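Local coordinates for Lmo0812 protein (Listeria monocytogenes serovar 1/2a, PDB 4YF1) that probably acts as a pyrophosphohydrolase of the HD-domain family, perhaps removing the 3'-diphosphate from guanosine 3',5'-bis(diphosphate), at residues A[33-38]-A[122-127]; A[57-62]-A[85-90]. All coordinates share one frame; numbering follows the deposited sequence. Where two conformers were deposited one is given.

Contact 1. Residues A[33-38]-A[122-127]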
loop_
_atom_site.group_PDB
_atom_site.type_symbol
_atom_site.label_atom_id
_atom_site.label_comp_id
_atom_site.label_asym_id
_atom_site.label_seq_id
_atom_site.Cartn_x
_atom_site.Cartn_y
_atom_site.Cartn_z
ATOM N N PHE A 33 13.509 1.847 1.698
ATOM C CA PHE A 33 13.850 3.255 1.419
ATOM C C PHE A 33 12.628 4.100 1.111
ATOM O O PHE A 33 12.626 4.946 0.233
ATOM C CB PHE A 33 14.901 3.327 0.316
ATOM C CG PHE A 33 16.120 2.547 0.653
ATOM C CD1 PHE A 33 17.086 3.091 1.477
ATOM C CD2 PHE A 33 16.252 1.229 0.240
ATOM C CE1 PHE A 33 18.199 2.350 1.840
ATOM C CE2 PHE A 33 17.355 0.481 0.612
ATOM C CZ PHE A 33 18.330 1.040 1.409
ATOM N N SER A 34 11.589 3.823 1.883
ATOM C CA SER A 34 10.302 4.457 1.768
ATOM C C SER A 34 9.584 4.187 3.081
ATOM O O SER A 34 9.471 3.042 3.488
ATOM C CB SER A 34 9.539 3.820 0.613
ATOM O OG SER A 34 8.186 4.187 0.619
ATOM N N HIS A 35 9.122 5.236 3.742
ATOM C CA HIS A 35 8.424 5.106 5.017
ATOM C C HIS A 35 7.183 4.193 4.916
ATOM O O HIS A 35 7.071 3.267 5.692
ATOM C CB HIS A 35 8.091 6.508 5.577
ATOM C CG HIS A 35 7.345 6.491 6.873
ATOM N ND1 HIS A 35 7.929 6.101 8.058
ATOM C CD2 HIS A 35 6.074 6.845 7.179
ATOM C CE1 HIS A 35 7.046 6.202 9.037
ATOM N NE2 HIS A 35 5.910 6.643 8.528
ATOM N N PRO A 36 6.293 4.410 3.924
ATOM C CA PRO A 36 5.103 3.534 3.834
ATOM C C PRO A 36 5.434 2.054 3.632
ATOM O O PRO A 36 4.782 1.215 4.243
ATOM C CB PRO A 36 4.360 4.070 2.614
ATOM C CG PRO A 36 4.795 5.489 2.490
ATOM C CD PRO A 36 6.238 5.492 2.914
ATOM N N LEU A 37 6.405 1.734 2.773
ATOM C CA LEU A 37 6.789 0.354 2.544
ATOM C C LEU A 37 7.395 -0.268 3.801
ATOM O O LEU A 37 7.127 -1.411 4.116
ATOM C CB LEU A 37 7.730 0.251 1.341
ATOM C CG LEU A 37 7.060 0.371 -0.037
ATOM C CD1 LEU A 37 6.249 -0.871 -0.305
ATOM C CD2 LEU A 37 6.169 1.581 -0.192
ATOM N N ASN A 38 8.231 0.498 4.509
ATOM C CA ASN A 38 8.834 -0.013 5.751
ATOM C C ASN A 38 7.825 -0.214 6.875
ATOM O O ASN A 38 7.934 -1.166 7.646
ATOM C CB ASN A 38 9.977 0.917 6.273
ATOM C CG ASN A 38 11.260 0.838 5.449
ATOM O OD1 ASN A 38 11.437 -0.017 4.587
ATOM N ND2 ASN A 38 12.219 1.749 5.765
ATOM N N LEU A 122 7.977 3.843 15.013
ATOM C CA LEU A 122 9.160 2.989 14.982
ATOM C C LEU A 122 10.021 3.249 13.762
ATOM O O LEU A 122 11.231 3.429 13.898
ATOM C CB LEU A 122 8.756 1.490 15.058
ATOM C CG LEU A 122 9.878 0.451 14.955
ATOM C CD1 LEU A 122 11.015 0.658 15.931
ATOM C CD2 LEU A 122 9.333 -0.981 15.098
ATOM N N ASP A 123 9.429 3.289 12.572
ATOM C CA ASP A 123 10.237 3.553 11.395
ATOM C C ASP A 123 10.871 4.963 11.488
ATOM O O ASP A 123 12.019 5.132 11.085
ATOM C CB ASP A 123 9.453 3.435 10.105
ATOM C CG ASP A 123 10.338 3.606 8.881
ATOM O OD1 ASP A 123 11.259 2.773 8.653
ATOM O OD2 ASP A 123 10.109 4.564 8.132
ATOM N N ASN A 124 10.107 5.946 11.981
ATOM C CA ASN A 124 10.631 7.331 12.162
ATOM C C ASN A 124 11.846 7.353 13.094
ATOM O O ASN A 124 12.873 7.916 12.738
ATOM C CB ASN A 124 9.551 8.270 12.732
ATOM C CG ASN A 124 8.447 8.603 11.738
ATOM O OD1 ASN A 124 8.545 8.320 10.536
ATOM N ND2 ASN A 124 7.376 9.236 12.242
ATOM N N LEU A 125 11.725 6.774 14.291
ATOM C CA LEU A 125 12.861 6.735 15.241
ATOM C C LEU A 125 14.047 5.910 14.749
ATOM O O LEU A 125 15.213 6.222 15.075
ATOM C CB LEU A 125 12.485 6.296 16.646
ATOM C CG LEU A 125 11.648 7.218 17.495
ATOM C CD1 LEU A 125 11.789 6.736 18.922
ATOM C CD2 LEU A 125 12.104 8.673 17.378
ATOM N N THR A 126 13.774 4.868 13.966
ATOM C CA THR A 126 14.856 4.103 13.362
ATOM C C THR A 126 15.726 5.067 12.525
ATOM O O THR A 126 16.959 5.022 12.614
ATOM C CB THR A 126 14.314 2.965 12.514
ATOM O OG1 THR A 126 13.635 2.048 13.389
ATOM C CG2 THR A 126 15.432 2.243 11.780
ATOM N N SER A 127 15.091 5.952 11.758
ATOM C CA SER A 127 15.847 6.923 10.949
ATOM C C SER A 127 16.557 7.956 11.820
ATOM O O SER A 127 17.650 8.416 11.465
ATOM C CB SER A 127 14.939 7.613 9.929
ATOM O OG SER A 127 14.374 6.625 9.069
#

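Contact 2. Residues A[57-62]-A[85-90]. With NA (sodium ion), chain E.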
loop_
_atom_site.group_PDB
_atom_site.type_symbol
_atom_site.label_atom_id
_atom_site.label_comp_id
_atom_site.label_asym_id
_atom_site.label_seq_id
_atom_site.Cartn_x
_atom_site.Cartn_y
_atom_site.Cartn_z
ATOM N N LEU A 57 0.366 1.649 4.969
ATOM C CA LEU A 57 0.923 2.099 3.711
ATOM C C LEU A 57 0.346 3.475 3.259
ATOM O O LEU A 57 1.083 4.335 2.745
ATOM C CB LEU A 57 0.600 1.045 2.645
ATOM C CG LEU A 57 1.319 1.115 1.323
ATOM C CD1 LEU A 57 2.738 0.586 1.464
ATOM C CD2 LEU A 57 0.557 0.295 0.285
ATOM N N LEU A 58 -0.961 3.672 3.467
ATOM C CA LEU A 58 -1.641 4.887 2.992
ATOM C C LEU A 58 -1.548 6.117 3.908
ATOM O O LEU A 58 -1.922 7.216 3.495
ATOM C CB LEU A 58 -3.094 4.570 2.698
ATOM C CG LEU A 58 -3.305 3.548 1.574
ATOM C CD1 LEU A 58 -4.772 3.162 1.488
ATOM C CD2 LEU A 58 -2.821 4.075 0.233
ATOM N N HIS A 59 -1.036 5.944 5.122
ATOM C CA HIS A 59 -0.938 7.057 6.062
ATOM C C HIS A 59 -0.286 8.316 5.452
ATOM O O HIS A 59 -0.895 9.392 5.475
ATOM C CB HIS A 59 -0.246 6.598 7.358
ATOM C CG HIS A 59 0.116 7.713 8.289
ATOM N ND1 HIS A 59 -0.756 8.219 9.226
ATOM C CD2 HIS A 59 1.263 8.428 8.417
ATOM C CE1 HIS A 59 -0.164 9.196 9.896
ATOM N NE2 HIS A 59 1.065 9.333 9.432
ATOM N N ASP A 60 0.918 8.178 4.896
ATOM C CA ASP A 60 1.636 9.333 4.278
ATOM C C ASP A 60 0.928 9.903 3.051
ATOM O O ASP A 60 1.058 11.093 2.766
ATOM C CB ASP A 60 3.051 8.953 3.820
ATOM C CG ASP A 60 4.023 8.740 4.962
ATOM O OD1 ASP A 60 3.644 8.807 6.159
ATOM O OD2 ASP A 60 5.205 8.512 4.632
ATOM N N ALA A 61 0.206 9.049 2.322
ATOM C CA ALA A 61 -0.520 9.486 1.124
ATOM C C ALA A 61 -1.589 10.508 1.489
ATOM O O ALA A 61 -1.770 11.512 0.786
ATOM C CB ALA A 61 -1.147 8.302 0.416
ATOM N N VAL A 62 -2.292 10.264 2.598
ATOM C CA VAL A 62 -3.341 11.180 3.047
ATOM C C VAL A 62 -2.749 12.444 3.655
ATOM O O VAL A 62 -3.189 13.552 3.323
ATOM C CB VAL A 62 -4.261 10.553 4.104
ATOM C CG1 VAL A 62 -5.343 11.549 4.522
ATOM C CG2 VAL A 62 -4.897 9.307 3.555
ATOM N N ALA A 85 -8.080 6.805 8.953
ATOM C CA ALA A 85 -8.573 7.967 9.674
ATOM C C ALA A 85 -8.256 7.910 11.148
ATOM O O ALA A 85 -8.093 8.968 11.772
ATOM C CB ALA A 85 -10.080 8.135 9.484
ATOM N N SER A 86 -8.157 6.704 11.721
ATOM C CA SER A 86 -7.879 6.588 13.151
ATOM C C SER A 86 -6.545 7.242 13.581
ATOM O O SER A 86 -6.451 7.724 14.706
ATOM C CB SER A 86 -7.905 5.139 13.627
ATOM O OG SER A 86 -6.764 4.390 13.217
ATOM N N HIS A 87 -5.555 7.310 12.696
ATOM C CA HIS A 87 -4.235 7.899 13.037
ATOM C C HIS A 87 -3.842 9.166 12.267
ATOM O O HIS A 87 -2.730 9.666 12.423
ATOM C CB HIS A 87 -3.145 6.835 12.867
ATOM C CG HIS A 87 -1.749 7.357 13.032
ATOM N ND1 HIS A 87 -1.441 8.402 13.876
ATOM C CD2 HIS A 87 -0.566 6.894 12.563
ATOM C CE1 HIS A 87 -0.135 8.607 13.863
ATOM N NE2 HIS A 87 0.421 7.699 13.082
ATOM N N THR A 88 -4.758 9.699 11.477
ATOM C CA THR A 88 -4.481 10.880 10.645
ATOM C C THR A 88 -4.621 12.110 11.536
ATOM O O THR A 88 -5.579 12.215 12.281
ATOM C CB THR A 88 -5.491 11.008 9.474
ATOM O OG1 THR A 88 -5.389 9.866 8.615
ATOM C CG2 THR A 88 -5.228 12.271 8.642
ATOM N N GLU A 89 -3.666 13.032 11.446
ATOM C CA GLU A 89 -3.701 14.258 12.236
ATOM C C GLU A 89 -4.593 15.291 11.562
ATOM O O GLU A 89 -4.695 15.324 10.342
ATOM C CB GLU A 89 -2.289 14.854 12.389
ATOM C CG GLU A 89 -1.304 14.018 13.204
ATOM C CD GLU A 89 0.077 14.670 13.347
ATOM O OE1 GLU A 89 0.403 15.619 12.599
ATOM O OE2 GLU A 89 0.861 14.201 14.195
ATOM N N ASN A 90 -5.264 16.102 12.363
ATOM C CA ASN A 90 -5.996 17.232 11.838
ATOM C C ASN A 90 -4.935 18.349 11.753
ATOM O O ASN A 90 -4.581 18.948 12.769
ATOM C CB ASN A 90 -7.137 17.627 12.760
ATOM C CG ASN A 90 -7.947 18.797 12.220
ATOM O OD1 ASN A 90 -7.398 19.749 11.652
ATOM N ND2 ASN A 90 -9.273 18.728 12.396
HETATM NA NA NA E . -4.500 14.782 1.965
#

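Contact 1. Residues A[33-38]-A[122-127]
The carboxylate of Asp123 is shared between His35 and Asn38, one oxygen to each. His35 ND1 donates its N-H to Asp123 OD2 over 2.7 Å, with an angle of 152° at the hydrogen, and it enters on the anti lone pair, the one facing away from OD1. OD2 meets the ring at its edge, 17° out of the imidazole plane. Asn124 OD1 lies obliquely by the same ring, 3.0 Å from His35 CE1, and is too poorly angled to ND1 for a hydrogen bond. The second bond is longer: Asn38 ND2 reaches the syn side of Asp123 OD1 at 3.2 Å, from outside the carboxylate plane, and the amide stands steeply to the carboxylate. With CG anti to the backbone N (chi1 -176°), Asp123 carries its carboxylate across to the start of helix 35-45. His35 has the same extended first torsion, and the two side chains run past each other in opposite directions, which brings ND1 beside OD2. The other nitrogen, His35 NE2, is hydrogen-bonded to Asp120 on helix 111-132; the two aspartates thus fix the rotation of the ring from both nitrogens. Asn38 is held further by Gly29 and Tyr32. The contact joins the first turn of helix 35-45, N-capped by Ser34, to helix 111-132, with helix 50-64 packing against His35 and Pro36 and helix 172-184 covering Leu122 and Leu125.

Contact 2. Residues A[57-62]-A[85-90]
Two histidine rings meet here in an offset stack, with no hydrogen bond between the segments. In the conformer described here, one of two deposited for His87, its ring lies with its centroid 4.4 Å from that of His59 and the planes only 16° apart. The overlap is partial: His59 CE1 sits over one face of the His87 imidazole, displaced toward its rim, and comes within 3.5 Å of His87 CD2. The carbonyl of the same residue takes up a different position, at the edge of the His59 ring and in its plane, with His87 O 4.0 Å from His59 ND1. Both rings reach the meeting point through extended first torsions (chi1 170° for His59), His59 from within helix 50-64, near its kink, and His87 from the C-terminal part of helix 78-87. His59 and Asp60 form the central pair of a pattern consistent with the H...HD...D signature of HD domains, completed by His35 and Asp120, although no metal is bound to these side chains in the crystal. Asp120 touches His59 and is also hydrogen-bonded to His87 NE2, which places the stack directly beside this cluster. A turn further along helix 50-64, packing becomes purely aliphatic: the side chains of Val62 and Thr88 cross at about a right angle, Val62 CG1 4.2 Å from Thr88 CG2. The hydroxyl of Thr88 turns back to helix 78-87, where OG1 is hydrogen-bonded to Val84 O. The backbone of Val62 has a separate role: its O binds the sodium ion at 2.2 Å, together with the carbonyl oxygens of Thr65 and Met67. Just beyond the stack, Glu63 OE1 is hydrogen-bonded to the backbone N of Glu89, tying the outgoing loop to the end of helix 50-64.

How the contacts relate
Contacts 1 and 2, with centres about 15 Å apart, both contribute to the putative HD cluster: contact 1 supplies His35, contact 2 supplies His59 and Asp60, and Asp120 of helix 111-132 is a common partner of both. His35 NE2 and His59 NE2 are 5.6 Å apart, and His35 CD2 packs on Asp60 OD2 at 3.2 Å. Away from the cluster, Pro36 CB rests on Leu57 O at 3.3 Å, joining the consecutive helices 35-45 and 50-64. The sodium ion is a separate site, 10.8 Å from His59 NE2. Both contacts also touch the second subunit, through Pro36 and Ala61 among others.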